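Local coordinates for protein putative aldehyde dehydrogenase AldY (Bacillus subtilis, PDB 4DNG) that probably oxidises aldehydes to carboxylates with NAD+ as the electron acceptor, and may help protect the cell against stress from ethanol and related compounds, at residues 6-15 with 188-196; 16-26 with 36-45. All blocks are in the same frame, centred on the assembly; numbering follows the deposited sequence.

Contact 1 (6-15 with 188-196); sequences LNKSFINGKW and TIIAKAFEH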
loop_
_atom_site.group_PDB
_atom_site.type_symbol
_atom_site.label_atom_id
_atom_site.label_comp_id
_atom_site.label_asym_id
_atom_site.label_seq_id
_atom_site.Cartn_x
_atom_site.Cartn_y
_atom_site.Cartn_z
ATOM N N LEU A 6 20.075 -10.133 -28.787
ATOM C CA LEU A 6 19.512 -9.196 -27.832
ATOM C C LEU A 6 20.074 -9.460 -26.438
ATOM O O LEU A 6 19.370 -9.914 -25.530
ATOM C CB LEU A 6 17.985 -9.330 -27.806
ATOM C CG LEU A 6 17.062 -9.257 -29.036
ATOM C CD1 LEU A 6 15.610 -9.135 -28.570
ATOM C CD2 LEU A 6 17.413 -8.144 -30.030
ATOM N N ASN A 7 21.348 -9.165 -26.272
ATOM C CA ASN A 7 22.030 -9.443 -25.016
ATOM C C ASN A 7 22.441 -8.155 -24.290
ATOM O O ASN A 7 23.296 -8.164 -23.398
ATOM C CB ASN A 7 23.241 -10.343 -25.275
ATOM C CG ASN A 7 24.079 -9.858 -26.441
ATOM O OD1 ASN A 7 23.959 -8.712 -26.865
ATOM N ND2 ASN A 7 24.918 -10.728 -26.969
ATOM N N LYS A 8 21.802 -7.052 -24.667
ATOM C CA LYS A 8 22.123 -5.751 -24.105
ATOM C C LYS A 8 20.967 -5.182 -23.286
ATOM O O LYS A 8 19.835 -5.654 -23.375
ATOM C CB LYS A 8 22.499 -4.773 -25.224
ATOM C CG LYS A 8 23.320 -5.394 -26.341
ATOM C CD LYS A 8 24.468 -4.501 -26.768
ATOM C CE LYS A 8 25.592 -5.330 -27.376
ATOM N NZ LYS A 8 26.813 -4.504 -27.585
ATOM N N SER A 9 21.264 -4.163 -22.484
ATOM C CA SER A 9 20.239 -3.391 -21.835
ATOM C C SER A 9 19.608 -2.585 -22.905
ATOM O O SER A 9 20.233 -2.331 -23.938
ATOM C CB SER A 9 20.839 -2.446 -20.817
ATOM O OG SER A 9 21.422 -3.174 -19.764
ATOM N N PHE A 10 18.365 -2.183 -22.676
ATOM C CA PHE A 10 17.714 -1.245 -23.562
ATOM C C PHE A 10 17.444 -0.043 -22.683
ATOM O O PHE A 10 16.538 -0.074 -21.853
ATOM C CB PHE A 10 16.432 -1.829 -24.157
ATOM C CG PHE A 10 15.774 -0.963 -25.196
ATOM C CD1 PHE A 10 16.174 -1.005 -26.522
ATOM C CD2 PHE A 10 14.715 -0.134 -24.861
ATOM C CE1 PHE A 10 15.555 -0.204 -27.491
ATOM C CE2 PHE A 10 14.086 0.664 -25.830
ATOM C CZ PHE A 10 14.502 0.624 -27.148
ATOM N N ILE A 11 18.275 0.988 -22.865
ATOM C CA ILE A 11 18.181 2.251 -22.151
ATOM C C ILE A 11 17.955 3.395 -23.145
ATOM O O ILE A 11 18.582 3.444 -24.204
ATOM C CB ILE A 11 19.424 2.486 -21.239
ATOM C CG1 ILE A 11 19.610 1.294 -20.269
ATOM C CG2 ILE A 11 19.264 3.764 -20.429
ATOM C CD1 ILE A 11 20.990 1.143 -19.639
ATOM N N ASN A 12 17.016 4.278 -22.808
ATOM C CA ASN A 12 16.709 5.489 -23.582
ATOM C C ASN A 12 16.622 5.248 -25.074
ATOM O O ASN A 12 17.092 6.051 -25.875
ATOM C CB ASN A 12 17.724 6.606 -23.275
ATOM C CG ASN A 12 17.214 8.005 -23.650
ATOM O OD1 ASN A 12 16.005 8.273 -23.700
ATOM N ND2 ASN A 12 18.151 8.902 -23.919
ATOM N N GLY A 13 16.034 4.122 -25.450
ATOM C CA GLY A 13 15.784 3.836 -26.849
ATOM C C GLY A 13 16.966 3.201 -27.529
ATOM O O GLY A 13 16.958 3.065 -28.752
ATOM N N LYS A 14 17.984 2.811 -26.753
ATOM C CA LYS A 14 19.209 2.221 -27.327
ATOM C C LYS A 14 19.654 0.926 -26.668
ATOM O O LYS A 14 19.544 0.750 -25.442
ATOM C CB LYS A 14 20.396 3.191 -27.244
ATOM C CG LYS A 14 20.144 4.631 -27.666
ATOM C CD LYS A 14 20.232 4.781 -29.166
ATOM C CE LYS A 14 20.629 6.207 -29.519
ATOM N NZ LYS A 14 21.037 6.303 -30.944
ATOM N N TRP A 15 20.211 0.043 -27.488
ATOM C CA TRP A 15 20.899 -1.153 -27.001
ATOM C C TRP A 15 22.235 -0.735 -26.498
ATOM O O TRP A 15 23.048 -0.205 -27.238
ATOM C CB TRP A 15 20.980 -2.230 -28.090
ATOM C CG TRP A 15 19.588 -2.606 -28.513
ATOM C CD1 TRP A 15 18.852 -2.103 -29.591
ATOM C CD2 TRP A 15 18.665 -3.487 -27.796
ATOM N NE1 TRP A 15 17.577 -2.626 -29.599
ATOM C CE2 TRP A 15 17.408 -3.479 -28.564
ATOM C CE3 TRP A 15 18.766 -4.300 -26.667
ATOM C CZ2 TRP A 15 16.317 -4.246 -28.189
ATOM C CZ3 TRP A 15 17.653 -5.062 -26.289
ATOM C CH2 TRP A 15 16.462 -5.038 -27.036
ATOM N N THR A 188 14.633 -8.582 -22.808
ATOM C CA THR A 188 15.056 -8.015 -24.103
ATOM C C THR A 188 14.014 -8.161 -25.218
ATOM O O THR A 188 13.828 -7.237 -26.025
ATOM C CB THR A 188 16.420 -8.551 -24.577
ATOM O OG1 THR A 188 16.394 -9.983 -24.597
ATOM C CG2 THR A 188 17.525 -8.079 -23.650
ATOM N N ILE A 189 13.341 -9.313 -25.255
ATOM C CA ILE A 189 12.297 -9.566 -26.242
ATOM C C ILE A 189 11.176 -8.540 -26.068
ATOM O O ILE A 189 10.669 -7.979 -27.057
ATOM C CB ILE A 189 11.751 -11.006 -26.150
ATOM C CG1 ILE A 189 12.778 -11.992 -26.673
ATOM C CG2 ILE A 189 10.468 -11.166 -26.955
ATOM C CD1 ILE A 189 12.443 -13.424 -26.309
ATOM N N ILE A 190 10.824 -8.278 -24.810
ATOM C CA ILE A 190 9.794 -7.308 -24.474
ATOM C C ILE A 190 10.240 -5.922 -24.947
ATOM O O ILE A 190 9.475 -5.217 -25.615
ATOM C CB ILE A 190 9.472 -7.317 -22.968
ATOM C CG1 ILE A 190 8.530 -8.465 -22.660
ATOM C CG2 ILE A 190 8.804 -6.015 -22.553
ATOM C CD1 ILE A 190 8.517 -8.883 -21.204
ATOM N N ALA A 191 11.479 -5.547 -24.626
ATOM C CA ALA A 191 12.045 -4.283 -25.143
ATOM C C ALA A 191 11.998 -4.217 -26.669
ATOM O O ALA A 191 11.601 -3.197 -27.252
ATOM C CB ALA A 191 13.459 -4.066 -24.642
ATOM N N LYS A 192 12.360 -5.308 -27.324
ATOM C CA LYS A 192 12.295 -5.325 -28.789
ATOM C C LYS A 192 10.862 -5.068 -29.306
ATOM O O LYS A 192 10.649 -4.355 -30.287
ATOM C CB LYS A 192 12.866 -6.637 -29.340
ATOM C CG LYS A 192 12.939 -6.697 -30.856
ATOM C CD LYS A 192 14.225 -6.134 -31.441
ATOM C CE LYS A 192 14.099 -5.939 -32.959
ATOM N NZ LYS A 192 13.679 -7.140 -33.753
ATOM N N ALA A 193 9.886 -5.655 -28.622
ATOM C CA ALA A 193 8.488 -5.507 -28.990
ATOM C C ALA A 193 8.029 -4.062 -28.899
ATOM O O ALA A 193 7.332 -3.580 -29.790
ATOM C CB ALA A 193 7.629 -6.389 -28.099
ATOM N N PHE A 194 8.419 -3.365 -27.829
ATOM C CA PHE A 194 7.943 -2.015 -27.631
ATOM C C PHE A 194 8.681 -1.038 -28.521
ATOM O O PHE A 194 8.112 -0.021 -28.966
ATOM C CB PHE A 194 8.000 -1.624 -26.153
ATOM C CG PHE A 194 6.819 -2.116 -25.369
ATOM C CD1 PHE A 194 5.594 -1.454 -25.443
ATOM C CD2 PHE A 194 6.911 -3.274 -24.600
ATOM C CE1 PHE A 194 4.493 -1.919 -24.734
ATOM C CE2 PHE A 194 5.821 -3.737 -23.883
ATOM C CZ PHE A 194 4.613 -3.067 -23.951
ATOM N N GLU A 195 9.938 -1.365 -28.804
ATOM C CA GLU A 195 10.707 -0.587 -29.746
ATOM C C GLU A 195 10.040 -0.713 -31.115
ATOM O O GLU A 195 9.788 0.290 -31.801
ATOM C CB GLU A 195 12.166 -1.054 -29.798
ATOM C CG GLU A 195 12.839 -0.746 -31.138
ATOM C CD GLU A 195 14.312 -1.050 -31.147
ATOM O OE1 GLU A 195 14.667 -2.212 -30.882
ATOM O OE2 GLU A 195 15.107 -0.127 -31.438
ATOM N N HIS A 196 9.736 -1.944 -31.508
ATOM C CA HIS A 196 9.049 -2.176 -32.773
ATOM C C HIS A 196 7.817 -1.307 -32.849
ATOM O O HIS A 196 7.437 -0.846 -33.916
ATOM C CB HIS A 196 8.691 -3.650 -32.883
ATOM C CG HIS A 196 7.917 -3.998 -34.120
ATOM N ND1 HIS A 196 8.512 -4.213 -35.313
ATOM C CD2 HIS A 196 6.548 -4.168 -34.323
ATOM C CE1 HIS A 196 7.576 -4.509 -36.224
ATOM N NE2 HIS A 196 6.374 -4.483 -35.617
#

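Contact 2 (16-26 with 36-45); sequences TGGESGRTEDI and TTASLATGKQ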
loop_
_atom_site.group_PDB
_atom_site.type_symbol
_atom_site.label_atom_id
_atom_site.label_comp_id
_atom_site.label_asym_id
_atom_site.label_seq_id
_atom_site.Cartn_x
_atom_site.Cartn_y
_atom_site.Cartn_z
ATOM N N THR A 16 22.440 -0.959 -25.209
ATOM C CA THR A 16 23.512 -0.366 -24.441
ATOM C C THR A 16 24.207 -1.487 -23.709
ATOM O O THR A 16 23.590 -2.148 -22.842
ATOM C CB THR A 16 22.899 0.561 -23.386
ATOM O OG1 THR A 16 22.294 1.669 -24.044
ATOM C CG2 THR A 16 23.929 1.048 -22.377
ATOM N N GLY A 17 25.479 -1.698 -24.045
ATOM C CA GLY A 17 26.341 -2.632 -23.308
ATOM C C GLY A 17 26.502 -2.268 -21.832
ATOM O O GLY A 17 26.248 -1.134 -21.420
ATOM N N GLY A 18 26.922 -3.244 -21.035
ATOM C CA GLY A 18 27.232 -3.027 -19.631
ATOM C C GLY A 18 28.616 -2.439 -19.441
ATOM O O GLY A 18 29.566 -2.842 -20.100
ATOM N N GLU A 19 28.730 -1.506 -18.506
ATOM C CA GLU A 19 29.978 -0.800 -18.285
ATOM C C GLU A 19 30.794 -1.339 -17.119
ATOM O O GLU A 19 31.758 -0.705 -16.699
ATOM C CB GLU A 19 29.690 0.682 -18.053
ATOM C CG GLU A 19 29.236 1.430 -19.289
ATOM C CD GLU A 19 30.399 1.823 -20.166
ATOM O OE1 GLU A 19 30.968 0.940 -20.846
ATOM O OE2 GLU A 19 30.744 3.025 -20.163
ATOM N N SER A 20 30.422 -2.497 -16.593
ATOM C CA SER A 20 30.981 -2.939 -15.315
ATOM C C SER A 20 32.236 -3.775 -15.474
ATOM O O SER A 20 32.933 -4.034 -14.495
ATOM C CB SER A 20 29.949 -3.767 -14.558
ATOM O OG SER A 20 30.091 -5.153 -14.843
ATOM N N GLY A 21 32.497 -4.219 -16.699
ATOM C CA GLY A 21 33.603 -5.117 -16.991
ATOM C C GLY A 21 33.200 -6.579 -16.945
ATOM O O GLY A 21 33.790 -7.414 -17.621
ATOM N N ARG A 22 32.179 -6.884 -16.155
ATOM C CA ARG A 22 31.809 -8.269 -15.861
ATOM C C ARG A 22 30.795 -8.756 -16.877
ATOM O O ARG A 22 30.054 -7.962 -17.465
ATOM C CB ARG A 22 31.225 -8.395 -14.433
ATOM C CG ARG A 22 32.249 -8.332 -13.295
ATOM C CD ARG A 22 31.747 -9.052 -12.029
ATOM N NE ARG A 22 30.552 -8.387 -11.559
ATOM C CZ ARG A 22 29.374 -8.951 -11.362
ATOM N NH1 ARG A 22 29.201 -10.267 -11.493
ATOM N NH2 ARG A 22 28.373 -8.172 -10.975
ATOM N N THR A 23 30.760 -10.065 -17.089
ATOM C CA THR A 23 29.799 -10.643 -18.013
ATOM C C THR A 23 29.278 -11.958 -17.464
ATOM O O THR A 23 29.892 -12.563 -16.589
ATOM C CB THR A 23 30.413 -10.947 -19.373
ATOM O OG1 THR A 23 31.316 -12.034 -19.216
ATOM C CG2 THR A 23 31.168 -9.743 -19.938
ATOM N N GLU A 24 28.136 -12.390 -17.985
ATOM C CA GLU A 24 27.560 -13.653 -17.609
ATOM C C GLU A 24 27.022 -14.366 -18.821
ATOM O O GLU A 24 26.330 -13.774 -19.655
ATOM C CB GLU A 24 26.421 -13.441 -16.629
ATOM C CG GLU A 24 25.755 -14.744 -16.232
ATOM C CD GLU A 24 25.318 -14.761 -14.790
ATOM O OE1 GLU A 24 25.647 -13.807 -14.049
ATOM O OE2 GLU A 24 24.652 -15.739 -14.391
ATOM N N ASP A 25 27.340 -15.650 -18.904
ATOM C CA ASP A 25 26.789 -16.493 -19.930
ATOM C C ASP A 25 25.367 -16.904 -19.563
ATOM O O ASP A 25 25.120 -17.450 -18.462
ATOM C CB ASP A 25 27.686 -17.713 -20.109
ATOM C CG ASP A 25 29.061 -17.351 -20.629
ATOM O OD1 ASP A 25 29.266 -16.182 -21.041
ATOM O OD2 ASP A 25 29.942 -18.233 -20.621
ATOM N N ILE A 26 24.424 -16.618 -20.459
ATOM C CA ILE A 26 23.060 -17.103 -20.267
ATOM C C ILE A 26 23.008 -18.497 -20.857
ATOM O O ILE A 26 23.367 -18.704 -22.020
ATOM C CB ILE A 26 21.995 -16.182 -20.890
ATOM C CG1 ILE A 26 22.194 -14.752 -20.366
ATOM C CG2 ILE A 26 20.599 -16.731 -20.605
ATOM C CD1 ILE A 26 21.177 -13.744 -20.836
ATOM N N THR A 36 23.707 -16.801 -25.087
ATOM C CA THR A 36 24.583 -15.642 -25.307
ATOM C C THR A 36 25.396 -15.339 -24.068
ATOM O O THR A 36 25.265 -15.980 -23.014
ATOM C CB THR A 36 23.847 -14.303 -25.447
ATOM O OG1 THR A 36 22.614 -14.326 -24.706
ATOM C CG2 THR A 36 23.640 -13.948 -26.848
ATOM N N THR A 37 26.173 -14.280 -24.211
ATOM C CA THR A 37 26.932 -13.676 -23.136
ATOM C C THR A 37 26.459 -12.226 -22.981
ATOM O O THR A 37 26.335 -11.479 -23.954
ATOM C CB THR A 37 28.436 -13.759 -23.464
ATOM O OG1 THR A 37 28.828 -15.132 -23.380
ATOM C CG2 THR A 37 29.273 -12.924 -22.495
ATOM N N ALA A 38 26.158 -11.831 -21.762
ATOM C CA ALA A 38 25.646 -10.491 -21.567
ATOM C C ALA A 38 26.564 -9.744 -20.625
ATOM O O ALA A 38 26.971 -10.282 -19.582
ATOM C CB ALA A 38 24.225 -10.528 -21.028
ATOM N N SER A 39 26.892 -8.517 -21.011
ATOM C CA SER A 39 27.661 -7.601 -20.178
ATOM C C SER A 39 26.734 -6.952 -19.155
ATOM O O SER A 39 25.608 -6.547 -19.485
ATOM C CB SER A 39 28.306 -6.523 -21.037
ATOM O OG SER A 39 27.306 -5.718 -21.621
ATOM N N LEU A 40 27.230 -6.842 -17.925
ATOM C CA LEU A 40 26.442 -6.406 -16.785
ATOM C C LEU A 40 26.524 -4.897 -16.623
ATOM O O LEU A 40 27.611 -4.331 -16.564
ATOM C CB LEU A 40 26.955 -7.103 -15.521
ATOM C CG LEU A 40 26.884 -8.627 -15.626
ATOM C CD1 LEU A 40 27.385 -9.310 -14.355
ATOM C CD2 LEU A 40 25.449 -9.031 -15.946
ATOM N N ALA A 41 25.372 -4.249 -16.546
ATOM C CA ALA A 41 25.314 -2.800 -16.402
ATOM C C ALA A 41 25.653 -2.395 -14.962
ATOM O O ALA A 41 25.581 -3.224 -14.050
ATOM C CB ALA A 41 23.936 -2.306 -16.789
ATOM N N THR A 42 26.007 -1.128 -14.751
ATOM C CA THR A 42 26.514 -0.691 -13.442
ATOM C C THR A 42 25.502 0.088 -12.654
ATOM O O THR A 42 24.530 0.623 -13.221
ATOM C CB THR A 42 27.697 0.283 -13.570
ATOM O OG1 THR A 42 27.213 1.534 -14.067
ATOM C CG2 THR A 42 28.750 -0.264 -14.499
ATOM N N GLY A 43 25.767 0.194 -11.350
ATOM C CA GLY A 43 25.066 1.163 -10.498
ATOM C C GLY A 43 24.835 2.518 -11.157
ATOM O O GLY A 43 23.697 3.001 -11.211
ATOM N N LYS A 44 25.900 3.120 -11.696
ATOM C CA LYS A 44 25.780 4.414 -12.342
ATOM C C LYS A 44 24.777 4.363 -13.506
ATOM O O LYS A 44 23.883 5.205 -13.586
ATOM C CB LYS A 44 27.152 4.921 -12.796
ATOM C CG LYS A 44 27.296 6.439 -12.790
ATOM C CD LYS A 44 26.843 7.065 -14.099
ATOM C CE LYS A 44 26.751 8.578 -13.985
ATOM N NZ LYS A 44 26.444 9.177 -15.315
ATOM N N GLN A 45 24.909 3.361 -14.379
ATOM C CA GLN A 45 23.982 3.161 -15.510
ATOM C C GLN A 45 22.495 3.068 -15.081
ATOM O O GLN A 45 21.599 3.609 -15.757
ATOM C CB GLN A 45 24.380 1.909 -16.302
ATOM C CG GLN A 45 25.632 2.068 -17.152
ATOM C CD GLN A 45 25.949 0.830 -17.965
ATOM O OE1 GLN A 45 26.505 -0.141 -17.449
ATOM N NE2 GLN A 45 25.612 0.862 -19.249
#

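Contact 1 (6-15 with 188-196)
E195, on the last turn of helix 183-196, meets two aromatic rings of the N-terminal hairpin. Its CB lies 3.9 Å from F10 CZ. Farther along, its CD comes within 4.0 Å of F10 CE1, the carboxylate inclined 67° to that ring. At the tip, E195 OE1 accepts a hydrogen bond from W15 NE1 (3.2 Å); the oxygen lies near the indole plane, and the N-H meets it on its syn side, 25° out of the carboxylate plane. With CG anti to the backbone N (chi1 154°) and the chain extended beyond it, the carboxylate arrives at the edge of the indole. One turn back, A191 CB packs against F10 CB at 3.8 Å and also touches W15 CH2. The F10 ring turns its edge, at CD1, to the indole face, over its centre, while W15 CD2 lies in the F10 ring plane. At the other end, T188 OG1 donates to L6 O (3.1 Å), while L6 CD1 reaches K192 CB. The polar end of K192 instead bonds Y78. The hairpin thus lies on a helix flanking the Rossmann-like sheet through an apolar centre with a directional bond near each end, and the indole N-H probably helps to stabilise E195 as a carboxylate.

Contact 2 (16-26 with 36-45)
Q45 grips the loop 17-19 through both ends of its amide. Its NE2 donates to G17 O at 3.0 Å, nearly straight (165°) and in the plane of both groups. Its OE1 accepts from E19 N at 2.8 Å, above the amide plane, and from T42 N on the opposite face. With NE2 facing a carbonyl and OE1 facing two N-H groups, the amide can lie only one way round without setting donor against donor. Beside it, S39 OG takes the N-H of G18 at 2.6 Å. G18 CA lies 3.8 Å from A41 CA and makes a CA-H...O contact with L40 O.

Toward the hairpin, L40 N donates to R22 O, and E24 and A38 form a hydrogen-bonded antiparallel pair in which A38 N reaches E24 O at 2.9 Å. T23 with S39 and D25 with T37 are non-hydrogen-bonded pairs; in the second the side chains run side by side, and T37 OG1 donates to D25 OD1 (2.6 Å) from above the carboxylate plane. Just beyond the paired strands, L40 CD1 lies over one face of the R22 guanidinium, offset toward its rim, 3.5 Å from NH1.

The second shell holds these groups in place. T42 is the N-cap of helix 43-60, and its OG1 accepts from Q45 N at 177°, completing a capping box. S20 OG accepts from R22 N in an ST turn, while D210 and E213 form salt bridges with the R22 guanidinium. The chemistry implies that Q45 serves two tasks: the oxygen that bonds T42 N within the capped turn also receives a loop N-H, tying the start of the helix to the turn before the hairpin, while the two acids, bonding NH2 (D210) and NE (E213), probably fix the guanidinium's orientation over L40.

The segments of the two contacts follow one another directly: 6-15 runs into 16-26, and the contact centres lie 14 Å apart. The small sheet 9-11/14-16 spans the join, with T16 N probably hydrogen-bonded to S9 O at 2.9 Å. Nearby, N7 O packs 3.5 Å from A38 CB. A shared outside support is the chain around strand 204-206: the backbones of F10 and V206 are hydrogen-bonded, as are those of A41 and L208, and L208 N bonds S9 OG. Contact 1 seats the first hairpin on helix 183-196, and contact 2 builds the second hairpin and the start of helix 43-60 beside it. Both lie away from the predicted catalytic E253 and the probable NAD+ site at 231-236; the predicted catalytic C287 is not modelled.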